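Local coordinates for protein bifunctional enzyme IspD/IspF (Campylobacter jejuni, PDB 1W55) that forms 4-diphosphocytidyl-2-C-methyl-D-erythritol from CTP and methylerythritol 4-phosphate, and converts the 2-phosphate of that product to methylerythritol 2,4-cyclodiphosphate with release of CMP, at residues A[96-101]-A[189-194]; A[122-127]-A[144-149]. All blocks are in the same frame, centred on the assembly; numbering follows the deposited sequence.

Interaction 1 of 2, residues A[96-101]-A[189-194]; sequences DVARVL and ARKLTF. With C (cytidine-5'-monophosphate), chain D; EDO (1,2-ethanediol), chain F.
Ala98 and Leu192 join the two loops through the backbone: Leu192 N donates to Ala98 O at 2.8 Å, nearly straight at 171°, although the donor stands well above the carbonyl plane. The segment 96-101 opens with a type I beta turn from Asp96 to Arg99, and Arg99 CA adds a CA-H...O contact to Arg190 O. The side chain of Arg99 runs extended from CG to NE. Arg99 NH1 donates a hydrogen bond to Ala189 O at 2.8 Å, in the guanidinium plane, while Arg99 NE makes a salt bridge to Asp96 OD2 at 2.9 Å, somewhat out of that plane. Arg99 NH2 hydrogen-bonds O1 of an ethanediol, probably from the crystallisation liquor, and makes a salt bridge with Asp128 of the second subunit. One guanidinium face carries Lys191 CB, which sits over its centre. Lys191 CG lies anti to the backbone N (chi1 -177°) and packs on Ala98 CB at 3.8 Å. Beyond it the chain bends at chi3, and Lys191 NZ donates to OP3 of CMP at 2.8 Å, to the ethanediol O1 at 2.9 Å and to Ala127 O of the second subunit. Asp96 OD2 also accepts from that O1, whereas OD1 is in a salt bridge with Arg76. These contacts build one wall of the CMP pocket in the GT-A-type cytidylyltransferase domain, where Lys191 is predicted to position methylerythritol phosphate for attack.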
loop_
_atom_site.group_PDB
_atom_site.type_symbol
_atom_site.label_atom_id
_atom_site.label_comp_id
_atom_site.label_asym_id
_atom_site.label_seq_id
_atom_site.Cartn_x
_atom_site.Cartn_y
_atom_site.Cartn_z
ATOM N N ASP A 96 25.113 1.968 21.407
ATOM C CA ASP A 96 24.525 0.651 21.657
ATOM C C ASP A 96 24.070 0.030 20.329
ATOM O O ASP A 96 23.377 0.694 19.567
ATOM C CB ASP A 96 23.299 0.796 22.566
ATOM C CG ASP A 96 23.571 1.631 23.829
ATOM O OD1 ASP A 96 24.702 1.618 24.364
ATOM O OD2 ASP A 96 22.688 2.319 24.373
ATOM N N VAL A 97 24.422 -1.227 20.040
ATOM C CA VAL A 97 23.880 -1.869 18.821
ATOM C C VAL A 97 22.378 -2.018 18.892
ATOM O O VAL A 97 21.717 -2.069 17.861
ATOM C CB VAL A 97 24.442 -3.295 18.481
ATOM C CG1 VAL A 97 25.749 -3.221 17.765
ATOM C CG2 VAL A 97 24.487 -4.216 19.690
ATOM N N ALA A 98 21.842 -2.100 20.104
ATOM C CA ALA A 98 20.410 -2.298 20.290
ATOM C C ALA A 98 19.588 -1.059 19.930
ATOM O O ALA A 98 18.365 -1.129 19.873
ATOM C CB ALA A 98 20.103 -2.776 21.709
ATOM N N ARG A 99 20.269 0.059 19.675
ATOM C CA ARG A 99 19.647 1.246 19.073
ATOM C C ARG A 99 19.838 1.181 17.555
ATOM O O ARG A 99 20.809 1.715 16.998
ATOM C CB ARG A 99 20.252 2.531 19.646
ATOM C CG ARG A 99 19.965 2.708 21.117
ATOM C CD ARG A 99 20.601 3.945 21.714
ATOM N NE ARG A 99 20.578 3.959 23.173
ATOM C CZ ARG A 99 19.532 4.325 23.916
ATOM N NH1 ARG A 99 18.402 4.726 23.346
ATOM N NH2 ARG A 99 19.623 4.308 25.241
ATOM N N VAL A 100 18.902 0.513 16.894
ATOM C CA VAL A 100 19.133 0.024 15.537
ATOM C C VAL A 100 18.878 1.043 14.436
ATOM O O VAL A 100 19.651 1.119 13.488
ATOM C CB VAL A 100 18.339 -1.279 15.260
ATOM C CG1 VAL A 100 18.779 -1.888 13.961
ATOM C CG2 VAL A 100 18.566 -2.269 16.367
ATOM N N LEU A 101 17.818 1.831 14.577
ATOM C CA LEU A 101 17.343 2.694 13.496
ATOM C C LEU A 101 17.727 4.172 13.626
ATOM O O LEU A 101 16.988 5.051 13.162
ATOM C CB LEU A 101 15.822 2.585 13.374
ATOM C CG LEU A 101 15.193 1.233 12.997
ATOM C CD1 LEU A 101 13.668 1.352 13.000
ATOM C CD2 LEU A 101 15.695 0.724 11.654
ATOM N N ALA A 189 15.838 6.147 17.847
ATOM C CA ALA A 189 17.066 5.817 18.554
ATOM C C ALA A 189 16.798 5.031 19.839
ATOM O O ALA A 189 17.711 4.793 20.609
ATOM C CB ALA A 189 17.892 7.067 18.821
ATOM N N ARG A 190 15.544 4.629 20.054
ATOM C CA ARG A 190 15.172 3.776 21.180
ATOM C C ARG A 190 16.032 2.519 21.220
ATOM O O ARG A 190 16.430 1.999 20.178
ATOM C CB ARG A 190 13.691 3.362 21.114
ATOM C CG ARG A 190 13.372 2.062 21.924
ATOM C CD ARG A 190 11.952 1.489 21.787
ATOM N NE ARG A 190 10.916 2.479 22.082
ATOM C CZ ARG A 190 10.468 2.776 23.301
ATOM N NH1 ARG A 190 10.959 2.159 24.372
ATOM N NH2 ARG A 190 9.523 3.700 23.445
ATOM N N LYS A 191 16.291 2.030 22.432
ATOM C CA LYS A 191 17.088 0.829 22.637
ATOM C C LYS A 191 16.196 -0.400 22.786
ATOM O O LYS A 191 15.336 -0.454 23.668
ATOM C CB LYS A 191 17.973 1.007 23.868
ATOM C CG LYS A 191 18.926 -0.143 24.165
ATOM C CD LYS A 191 19.978 0.263 25.196
ATOM C CE LYS A 191 19.388 0.349 26.594
ATOM N NZ LYS A 191 20.257 1.128 27.533
ATOM N N LEU A 192 16.392 -1.380 21.911
ATOM C CA LEU A 192 15.702 -2.654 22.061
ATOM C C LEU A 192 16.187 -3.347 23.344
ATOM O O LEU A 192 17.358 -3.728 23.471
ATOM C CB LEU A 192 15.883 -3.527 20.817
ATOM C CG LEU A 192 15.443 -4.992 20.843
ATOM C CD1 LEU A 192 13.949 -5.132 21.082
ATOM C CD2 LEU A 192 15.833 -5.689 19.542
ATOM N N THR A 193 15.283 -3.459 24.308
ATOM C CA THR A 193 15.621 -4.000 25.623
ATOM C C THR A 193 14.672 -5.124 26.016
ATOM O O THR A 193 15.110 -6.190 26.449
ATOM C CB THR A 193 15.600 -2.875 26.682
ATOM O OG1 THR A 193 16.630 -1.931 26.388
ATOM C CG2 THR A 193 15.995 -3.416 28.067
ATOM N N PHE A 194 13.377 -4.864 25.848
ATOM C CA PHE A 194 12.324 -5.800 26.206
ATOM C C PHE A 194 11.700 -6.369 24.942
ATOM O O PHE A 194 11.668 -5.704 23.903
ATOM C CB PHE A 194 11.248 -5.094 27.048
ATOM C CG PHE A 194 11.799 -4.316 28.220
ATOM C CD1 PHE A 194 12.019 -2.941 28.123
ATOM C CD2 PHE A 194 12.095 -4.957 29.421
ATOM C CE1 PHE A 194 12.536 -2.215 29.212
ATOM C CE2 PHE A 194 12.607 -4.245 30.511
ATOM C CZ PHE A 194 12.829 -2.872 30.407
HETATM O OP3 C D . 21.451 -1.332 28.115
HETATM P P C D . 22.730 -1.968 28.602
HETATM O OP1 C D . 22.535 -3.391 29.061
HETATM O OP2 C D . 23.563 -1.094 29.512
HETATM O "O5'" C D . 23.606 -2.184 27.266
HETATM C "C5'" C D . 23.999 -1.099 26.439
HETATM C "C4'" C D . 24.918 -1.599 25.323
HETATM O "O4'" C D . 26.198 -1.989 25.835
HETATM C "C3'" C D . 24.354 -2.803 24.595
HETATM O "O3'" C D . 24.500 -2.553 23.209
HETATM C "C2'" C D . 25.224 -3.967 25.015
HETATM O "O2'" C D . 25.375 -4.947 23.994
HETATM C "C1'" C D . 26.542 -3.286 25.348
HETATM N N1 C D . 27.263 -4.027 26.382
HETATM C C2 C D . 28.600 -4.383 26.140
HETATM O O2 C D . 29.157 -4.063 25.055
HETATM N N3 C D . 29.267 -5.069 27.091
HETATM C C4 C D . 28.665 -5.429 28.257
HETATM N N4 C D . 29.359 -6.128 29.193
HETATM C C5 C D . 27.341 -5.085 28.507
HETATM C C6 C D . 26.651 -4.370 27.536
HETATM C C1 EDO F . 22.933 4.323 27.296
HETATM O O1 EDO F . 22.070 3.278 26.873
HETATM C C2 EDO F . 22.205 5.647 27.215
HETATM O O2 EDO F . 20.961 5.527 27.864
#

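Interaction 2 of 2, residues A[122-127]-A[144-149]; sequences PALKVA and LIQTPQ. With EDO (1,2-ethanediol), chain F.
Leu124 and Leu144 form an antiparallel hydrogen-bonded pair: Leu124 N donates to Leu144 O, and Leu144 N returns a bond to Leu124 O, each at 2.9 Å and in the carbonyl plane. Ala123 and Ile145 follow as a non-hydrogen-bonded pair with CA atoms 4.5 Å apart, where Ala123 CA also gives a CA-H...O contact to Leu144 O. Gln146 N then donates to Pro122 O at 3.1 Å; this bond is fairly straight (165°), but the donor stands 46° out of the carbonyl plane, a departure from the in-plane pattern of the Leu124-Leu144 pair.

Among the apolar contacts, Ile145 CD1 meets Ala123 CB at 3.9 Å on the face these two residues share. Ile145 CG1 is anti to the carbonyl carbon (chi1 -53°), and the second torsion carries CD1 to the alanine methyl. On the face of Leu124 and Leu144, Leu144 CG and CD1 are touched by Val126 CG2, both at 3.7 Å, the two side chains crossing at about a right angle; Val126 itself lies beyond the ladder. Pro122 packs its CB against Gln146 CB.

Polar atoms add to this. Pro122 CD meets a carbonyl oxygen, Pro148 O, just past the cis peptide bond before Pro148. Gln146 CD is placed by an extended chi2, and Gln146 NE2 lies 3.7 Å from Leu124 CD1, the two side chains crossing obliquely; this nitrogen donates to Glu186 O. Ile145 O accepts from the ethanediol O2 at 2.9 Å.

Leu144 pairs with a strand of the second subunit, carrying the sheet across the interface. The chemistry therefore implies division of labour: main-chain bonds set the register, aliphatic groups meet on both faces, and the amide nitrogen of the buried Gln146 is satisfied by the backbone carbonyl of Glu186.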
loop_
_atom_site.group_PDB
_atom_site.type_symbol
_atom_site.label_atom_id
_atom_site.label_comp_id
_atom_site.label_asym_id
_atom_site.label_seq_id
_atom_site.Cartn_x
_atom_site.Cartn_y
_atom_site.Cartn_z
ATOM N N PRO A 122 22.196 12.798 22.521
ATOM C CA PRO A 122 20.754 13.004 22.397
ATOM C C PRO A 122 20.043 12.756 23.720
ATOM O O PRO A 122 20.513 11.995 24.566
ATOM C CB PRO A 122 20.322 11.967 21.345
ATOM C CG PRO A 122 21.561 11.276 20.890
ATOM C CD PRO A 122 22.619 11.520 21.926
ATOM N N ALA A 123 18.909 13.421 23.890
ATOM C CA ALA A 123 18.121 13.343 25.105
ATOM C C ALA A 123 16.678 13.673 24.766
ATOM O O ALA A 123 16.403 14.405 23.810
ATOM C CB ALA A 123 18.651 14.302 26.157
ATOM N N LEU A 124 15.772 13.138 25.568
ATOM C CA LEU A 124 14.352 13.379 25.428
ATOM C C LEU A 124 13.798 13.810 26.772
ATOM O O LEU A 124 14.246 13.344 27.813
ATOM C CB LEU A 124 13.634 12.108 24.969
ATOM C CG LEU A 124 14.011 11.546 23.600
ATOM C CD1 LEU A 124 13.386 10.169 23.426
ATOM C CD2 LEU A 124 13.594 12.494 22.474
ATOM N N LYS A 125 12.820 14.708 26.728
ATOM C CA LYS A 125 12.080 15.121 27.909
ATOM C C LYS A 125 10.929 14.147 28.116
ATOM O O LYS A 125 10.608 13.358 27.225
ATOM C CB LYS A 125 11.532 16.540 27.722
ATOM C CG LYS A 125 12.591 17.626 27.484
ATOM C CD LYS A 125 11.937 19.014 27.357
ATOM C CE LYS A 125 12.394 19.744 26.088
ATOM N NZ LYS A 125 11.536 19.460 24.884
ATOM N N VAL A 126 10.295 14.236 29.283
ATOM C CA VAL A 126 9.195 13.362 29.662
ATOM C C VAL A 126 8.008 14.195 30.164
ATOM O O VAL A 126 8.176 15.065 31.023
ATOM C CB VAL A 126 9.640 12.366 30.776
ATOM C CG1 VAL A 126 8.477 11.499 31.235
ATOM C CG2 VAL A 126 10.793 11.494 30.291
ATOM N N ALA A 127 6.814 13.900 29.647
ATOM C CA ALA A 127 5.594 14.608 30.043
ATOM C C ALA A 127 4.678 13.763 30.923
ATOM O O ALA A 127 3.662 14.248 31.434
ATOM C CB ALA A 127 4.846 15.089 28.823
ATOM N N LEU A 144 15.788 11.574 29.548
ATOM C CA LEU A 144 16.115 10.214 29.115
ATOM C C LEU A 144 17.216 10.320 28.078
ATOM O O LEU A 144 17.050 10.990 27.053
ATOM C CB LEU A 144 14.902 9.476 28.541
ATOM C CG LEU A 144 13.660 9.347 29.431
ATOM C CD1 LEU A 144 12.559 8.599 28.691
ATOM C CD2 LEU A 144 13.941 8.695 30.790
ATOM N N ILE A 145 18.353 9.689 28.361
ATOM C CA ILE A 145 19.511 9.805 27.497
ATOM C C ILE A 145 19.554 8.673 26.467
ATOM O O ILE A 145 19.161 7.534 26.736
ATOM C CB ILE A 145 20.830 9.863 28.324
ATOM C CG1 ILE A 145 20.776 10.962 29.397
ATOM C CG2 ILE A 145 22.017 10.066 27.417
ATOM C CD1 ILE A 145 20.658 12.409 28.856
ATOM N N GLN A 146 20.043 9.010 25.285
ATOM C CA GLN A 146 20.142 8.059 24.198
ATOM C C GLN A 146 21.580 8.066 23.692
ATOM O O GLN A 146 22.452 8.752 24.238
ATOM C CB GLN A 146 19.169 8.428 23.065
ATOM C CG GLN A 146 17.676 8.393 23.430
ATOM C CD GLN A 146 16.775 8.620 22.211
ATOM O OE1 GLN A 146 16.995 9.557 21.433
ATOM N NE2 GLN A 146 15.775 7.753 22.034
ATOM N N THR A 147 21.780 7.331 22.613
ATOM C CA THR A 147 23.064 7.080 21.978
ATOM C C THR A 147 22.688 7.236 20.470
ATOM O O THR A 147 21.495 7.103 20.163
ATOM C CB THR A 147 23.433 5.630 22.424
ATOM O OG1 THR A 147 24.504 5.634 23.385
ATOM C CG2 THR A 147 23.870 4.759 21.339
ATOM N N PRO A 148 23.598 7.540 19.526
ATOM C CA PRO A 148 25.050 7.702 19.710
ATOM C C PRO A 148 25.480 8.908 20.542
ATOM O O PRO A 148 24.748 9.891 20.663
ATOM C CB PRO A 148 25.583 7.886 18.276
ATOM C CG PRO A 148 24.446 7.535 17.343
ATOM C CD PRO A 148 23.193 7.758 18.125
ATOM N N GLN A 149 26.670 8.807 21.126
ATOM C CA GLN A 149 27.231 9.884 21.924
ATOM C C GLN A 149 28.636 10.130 21.386
ATOM O O GLN A 149 29.364 9.181 21.101
ATOM C CB GLN A 149 27.267 9.495 23.407
ATOM C CG GLN A 149 25.892 9.224 24.031
ATOM C CD GLN A 149 25.934 8.892 25.525
ATOM O OE1 GLN A 149 26.692 8.022 25.958
ATOM N NE2 GLN A 149 25.092 9.565 26.307
HETATM C C1 EDO F . 22.933 4.323 27.296
HETATM O O1 EDO F . 22.070 3.278 26.873
HETATM C C2 EDO F . 22.205 5.647 27.215
HETATM O O2 EDO F . 20.961 5.527 27.864
#

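Overall arrangement
From the N terminus, the chain leaves strand 91-96 into 96-101, passes helix 104-111 and reaches strand 119-124. Interaction 2 closes the short excursion between 122-127 and 144-149, which holds two small strands. The chain then runs through strand 149-152, two helices and strand 180-184 before 189-194 returns to 96-101, so interaction 1 closes the larger loop and interaction 2 nests inside it. Their centres lie 12 Å apart and they touch directly: Arg99 CD packs on Thr147 CB at 3.4 Å. Together they tie the CMP-binding loops to the sheet edge that meets the second subunit, and one ethanediol, probably from the crystallisation liquor, touches both.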